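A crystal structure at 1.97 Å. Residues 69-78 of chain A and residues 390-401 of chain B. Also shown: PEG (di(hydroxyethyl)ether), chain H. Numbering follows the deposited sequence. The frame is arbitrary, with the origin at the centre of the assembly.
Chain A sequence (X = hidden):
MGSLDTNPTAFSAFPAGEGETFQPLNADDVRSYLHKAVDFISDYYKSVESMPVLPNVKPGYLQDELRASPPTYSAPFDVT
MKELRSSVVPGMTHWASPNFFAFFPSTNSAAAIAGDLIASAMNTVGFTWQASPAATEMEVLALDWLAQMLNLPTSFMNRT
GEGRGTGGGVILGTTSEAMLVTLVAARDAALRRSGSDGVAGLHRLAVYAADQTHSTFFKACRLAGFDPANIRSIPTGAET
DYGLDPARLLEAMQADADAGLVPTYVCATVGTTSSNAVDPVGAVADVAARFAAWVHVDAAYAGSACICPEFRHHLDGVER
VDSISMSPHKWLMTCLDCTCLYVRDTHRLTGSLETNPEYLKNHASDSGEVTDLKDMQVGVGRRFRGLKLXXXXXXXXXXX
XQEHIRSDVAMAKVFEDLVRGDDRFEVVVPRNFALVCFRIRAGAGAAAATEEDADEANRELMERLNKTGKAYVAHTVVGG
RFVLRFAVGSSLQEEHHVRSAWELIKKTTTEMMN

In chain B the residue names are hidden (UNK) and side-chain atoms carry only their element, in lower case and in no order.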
# COMPACT_ATOMS: atom_id res chain seq x y z
N SER A 69 -22.71 -5.08 14.86
CA SER A 69 -21.77 -4.64 15.87
C SER A 69 -20.75 -5.74 16.15
O SER A 69 -21.04 -6.92 15.96
CB SER A 69 -22.49 -4.28 17.17
OG SER A 69 -23.46 -3.28 16.89
N PRO A 70 -19.53 -5.35 16.54
CA PRO A 70 -18.54 -6.37 16.90
C PRO A 70 -18.95 -7.07 18.19
O PRO A 70 -19.62 -6.47 19.04
CB PRO A 70 -17.25 -5.54 17.10
CG PRO A 70 -17.75 -4.19 17.53
CD PRO A 70 -19.03 -3.98 16.77
N PRO A 71 -18.53 -8.32 18.37
CA PRO A 71 -18.85 -9.03 19.62
C PRO A 71 -18.10 -8.43 20.80
O PRO A 71 -16.97 -7.95 20.67
CB PRO A 71 -18.40 -10.46 19.35
CG PRO A 71 -17.30 -10.32 18.30
CD PRO A 71 -17.75 -9.15 17.44
N THR A 72 -18.76 -8.46 21.97
CA THR A 72 -18.10 -8.01 23.19
C THR A 72 -17.05 -9.01 23.64
O THR A 72 -15.97 -8.62 24.10
CB THR A 72 -19.13 -7.80 24.31
OG1 THR A 72 -20.08 -6.80 23.92
CG2 THR A 72 -18.45 -7.33 25.58
N TYR A 73 -17.34 -10.29 23.49
CA TYR A 73 -16.55 -11.37 24.05
C TYR A 73 -15.81 -12.10 22.94
O TYR A 73 -16.08 -11.91 21.75
CB TYR A 73 -17.45 -12.33 24.84
CG TYR A 73 -18.16 -11.61 25.97
CD1 TYR A 73 -17.46 -11.21 27.09
CD2 TYR A 73 -19.53 -11.31 25.89
CE1 TYR A 73 -18.08 -10.54 28.12
CE2 TYR A 73 -20.16 -10.63 26.93
CZ TYR A 73 -19.43 -10.26 28.04
OH TYR A 73 -19.99 -9.59 29.10
N SER A 74 -14.89 -12.97 23.34
CA SER A 74 -14.07 -13.69 22.38
C SER A 74 -14.80 -14.93 21.86
O SER A 74 -15.79 -15.38 22.44
CB SER A 74 -12.73 -14.08 23.00
OG SER A 74 -12.94 -15.02 24.05
N ALA A 75 -14.29 -15.48 20.77
CA ALA A 75 -14.83 -16.70 20.19
C ALA A 75 -13.69 -17.60 19.74
O ALA A 75 -12.62 -17.10 19.35
CB ALA A 75 -15.76 -16.42 19.00
N PRO A 76 -13.88 -18.92 19.77
CA PRO A 76 -12.85 -19.82 19.22
C PRO A 76 -12.62 -19.49 17.76
O PRO A 76 -13.55 -19.15 17.02
CB PRO A 76 -13.46 -21.22 19.39
CG PRO A 76 -14.45 -21.06 20.50
CD PRO A 76 -15.02 -19.68 20.33
N PHE A 77 -11.35 -19.58 17.36
CA PHE A 77 -11.02 -19.27 15.97
C PHE A 77 -11.73 -20.20 15.00
O PHE A 77 -11.92 -19.84 13.84
CB PHE A 77 -9.50 -19.32 15.77
CG PHE A 77 -9.05 -18.81 14.43
CD1 PHE A 77 -9.19 -17.47 14.10
CD2 PHE A 77 -8.49 -19.68 13.49
CE1 PHE A 77 -8.77 -16.99 12.86
CE2 PHE A 77 -8.07 -19.21 12.26
CZ PHE A 77 -8.22 -17.87 11.93
N ASP A 78 -12.15 -21.39 15.46
CA ASP A 78 -12.97 -22.24 14.60
C ASP A 78 -14.26 -21.55 14.18
O ASP A 78 -14.76 -21.81 13.09
CB ASP A 78 -13.30 -23.54 15.33
CG ASP A 78 -12.08 -24.16 15.98
OD1 ASP A 78 -11.53 -23.56 16.94
OD2 ASP A 78 -11.66 -25.23 15.49
N UNK B 390 -11.38 -7.76 10.40
CA UNK B 390 -12.58 -8.41 10.90
C UNK B 390 -12.23 -9.62 11.76
O UNK B 390 -12.83 -9.83 12.82
c UNK B 390 -14.58 -11.22 9.87
c UNK B 390 -13.70 -12.09 9.20
c UNK B 390 -14.03 -13.42 9.11
c UNK B 390 -13.48 -8.82 9.73
c UNK B 390 -14.56 -9.81 10.14
c UNK B 390 -15.76 -11.74 10.43
c UNK B 390 -16.10 -13.09 10.34
c UNK B 390 -15.71 -9.55 10.84
n UNK B 390 -16.44 -10.70 11.01
c UNK B 390 -15.22 -13.92 9.68
N UNK B 391 -11.26 -10.43 11.33
CA UNK B 391 -10.89 -11.61 12.11
C UNK B 391 -10.39 -11.24 13.49
O UNK B 391 -10.65 -11.95 14.47
c UNK B 391 -10.46 -15.48 8.62
c UNK B 391 -9.84 -12.44 11.37
c UNK B 391 -10.41 -13.21 10.19
s UNK B 391 -9.38 -14.61 9.74
N UNK B 392 -9.65 -10.13 13.60
CA UNK B 392 -9.18 -9.67 14.90
C UNK B 392 -10.36 -9.34 15.81
O UNK B 392 -10.46 -9.84 16.93
c UNK B 392 -6.88 -8.94 14.14
c UNK B 392 -8.23 -8.47 14.73
c UNK B 392 -8.00 -7.78 16.06
N UNK B 393 -11.29 -8.53 15.31
CA UNK B 393 -12.44 -8.13 16.12
C UNK B 393 -13.36 -9.31 16.41
O UNK B 393 -13.87 -9.44 17.52
c UNK B 393 -13.32 -4.78 13.00
c UNK B 393 -12.51 -5.62 15.53
c UNK B 393 -13.21 -6.99 15.44
s UNK B 393 -13.43 -4.30 14.72
N UNK B 394 -13.57 -10.20 15.42
CA UNK B 394 -14.52 -11.30 15.61
C UNK B 394 -13.96 -12.38 16.54
O UNK B 394 -14.71 -12.99 17.31
n UNK B 394 -19.51 -15.56 16.08
c UNK B 394 -18.62 -14.57 16.19
n UNK B 394 -18.27 -14.15 17.40
n UNK B 394 -18.11 -14.00 15.10
c UNK B 394 -14.90 -11.91 14.25
c UNK B 394 -15.83 -13.16 14.32
c UNK B 394 -17.14 -12.89 15.12
N UNK B 395 -12.66 -12.64 16.47
CA UNK B 395 -12.06 -13.69 17.28
C UNK B 395 -11.86 -13.24 18.73
O UNK B 395 -12.16 -14.00 19.66
c UNK B 395 -10.72 -14.13 16.67
c UNK B 395 -10.14 -15.29 17.46
o UNK B 395 -10.92 -14.52 15.30
N UNK B 396 -11.37 -12.02 18.94
CA UNK B 396 -11.00 -11.59 20.29
C UNK B 396 -12.07 -10.76 20.99
O UNK B 396 -12.21 -10.86 22.21
c UNK B 396 -6.41 -12.94 18.40
c UNK B 396 -8.54 -11.56 19.60
c UNK B 396 -6.71 -11.66 18.00
c UNK B 396 -8.21 -12.85 19.99
o UNK B 396 -5.37 -13.58 17.77
c UNK B 396 -7.77 -10.97 18.60
c UNK B 396 -9.68 -10.79 20.25
c UNK B 396 -7.16 -13.55 19.40
N UNK B 397 -12.84 -9.95 20.25
CA UNK B 397 -13.90 -9.15 20.82
C UNK B 397 -13.43 -7.84 21.43
O UNK B 397 -12.25 -7.60 21.68
N UNK B 398 -14.41 -6.97 21.69
CA UNK B 398 -14.10 -5.61 22.12
C UNK B 398 -13.42 -5.61 23.48
O UNK B 398 -12.45 -4.87 23.70
c UNK B 398 -16.01 -4.71 20.75
c UNK B 398 -15.39 -4.75 22.14
c UNK B 398 -15.08 -3.36 22.64
N UNK B 399 -13.89 -6.46 24.41
CA UNK B 399 -13.36 -6.43 25.76
C UNK B 399 -11.88 -6.80 25.79
O UNK B 399 -11.09 -6.18 26.53
c UNK B 399 -14.16 -7.38 26.66
N UNK B 400 -11.47 -7.81 25.03
CA UNK B 400 -10.05 -8.15 25.01
C UNK B 400 -9.23 -7.06 24.32
O UNK B 400 -8.09 -6.79 24.73
c UNK B 400 -10.19 -10.67 25.25
c UNK B 400 -10.11 -13.15 25.62
c UNK B 400 -9.70 -11.99 24.69
c UNK B 400 -9.85 -9.51 24.34
n UNK B 400 -9.71 -14.47 25.04
N UNK B 401 -9.78 -6.41 23.30
CA UNK B 401 -9.05 -5.33 22.65
C UNK B 401 -8.83 -4.17 23.61
O UNK B 401 -7.74 -3.58 23.66
c UNK B 401 -10.64 -5.39 19.05
c UNK B 401 -9.78 -4.86 21.39
c UNK B 401 -8.58 -6.42 19.86
c UNK B 401 -9.91 -5.91 20.28
C1 PEG H . -19.24 -15.80 20.96
O1 PEG H . -19.55 -15.70 19.59
C2 PEG H . -18.92 -14.41 21.53
O2 PEG H . -20.09 -13.62 21.61
C3 PEG H . -19.86 -12.34 22.13
C4 PEG H . -21.10 -11.48 22.03
O4 PEG H . -20.82 -10.28 22.70
O HOH W 1 -13.47 -9.73 24.19
O HOH W 2 -16.40 -13.24 19.59

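Position 390 carries one carbon and then fused five- and six-membered rings holding eight carbons and one nitrogen, an indole that makes no contact with this stretch of chain A: B:Trp390. Position 391 is an unbranched run of two carbons, a sulfur and a carbon. The sulfur lies 4.0 Å from A:Phe77 CE1, at the ring's edge, so this is B:Met391, and its SD makes a sulfur-aromatic contact.

Position 392 has one carbon carrying two more and stays out of reach of this stretch; it is B:Val392. Position 393 repeats the pattern of two carbons, sulfur and carbon, giving B:Met393. Here the backbone does the touching: A:Pro71 CG rests 3.6 Å from B:Met393 O.

Position 394 shows three carbons, a nitrogen, then a carbon bearing two more nitrogens, a guanidinium and therefore B:Arg394. Its CA-to-CB bond points away, yet the chain bends back, bringing NH1 of B:Arg394 to 3.7 Å from A:Ala75 CB. The same NH1 donates to O1 of the PEG, probably a crystallisation additive, at 3.0 Å.

At 395 one carbon carries an oxygen and a carbon, which is B:Thr395. Its OG1 donates to B:Met391 O (2.7 Å), a bond back along the helix, and sits at the edge of the phenylalanine ring, 3.6 Å from A:Phe77 CD1. Position 396 has one carbon and a six-carbon ring bearing an oxygen: B:Tyr396. Its CA-to-CB bond points away from the stretch, but B:Tyr396 O lies 3.4 Å from A:Ser74 CB.

Position 397 has no side-chain atoms, so it is B:Gly397. An ideal CB here would stand 2.4 Å from A:Tyr73 O and 2.9 Å from A:Thr72 O, both clashes, and the positive phi of 83° independently favours glycine.

Position 398, one carbon carrying two, is B:Val398; its CG2 packs 3.7 Å from A:Pro70 CG. The single carbon at 399 points toward the stretch and makes B:Ala399. At 400 four carbons in a row end in nitrogen, hence B:Lys400, extended so that its NZ gives a weak hydrogen bond to A:Ser74 OG at 3.4 Å. Position 401 has four carbons forked at the second: B:Leu401, out of reach of the stretch.

The rule here is a loop docked on a helix kink. Because the N atoms of B:Val398 and B:Ala399 have no bond to the preceding turn, they are free to serve chain A: B:Val398 N donates to A:Pro71 O (2.9 Å) and B:Ala399 N to A:Thr72 O (3.0 Å). In return, A:Ala75 N donates to B:Thr395 O at 2.8 Å. Two waters extend this backbone network. Water 1 donates to A:Thr72 O (2.7 Å) and B:Tyr396 O (2.6 Å) while accepting from B:Lys400 N (2.9 Å); water 2 joins A:Tyr73 O (2.6 Å) to B:Arg394 O (2.8 Å). Main chain supplies the strong bonds, glycine the clearance, and proline, alanine and phenylalanine the packing.

Chain B (390-401) WMVMRTYGVAKL
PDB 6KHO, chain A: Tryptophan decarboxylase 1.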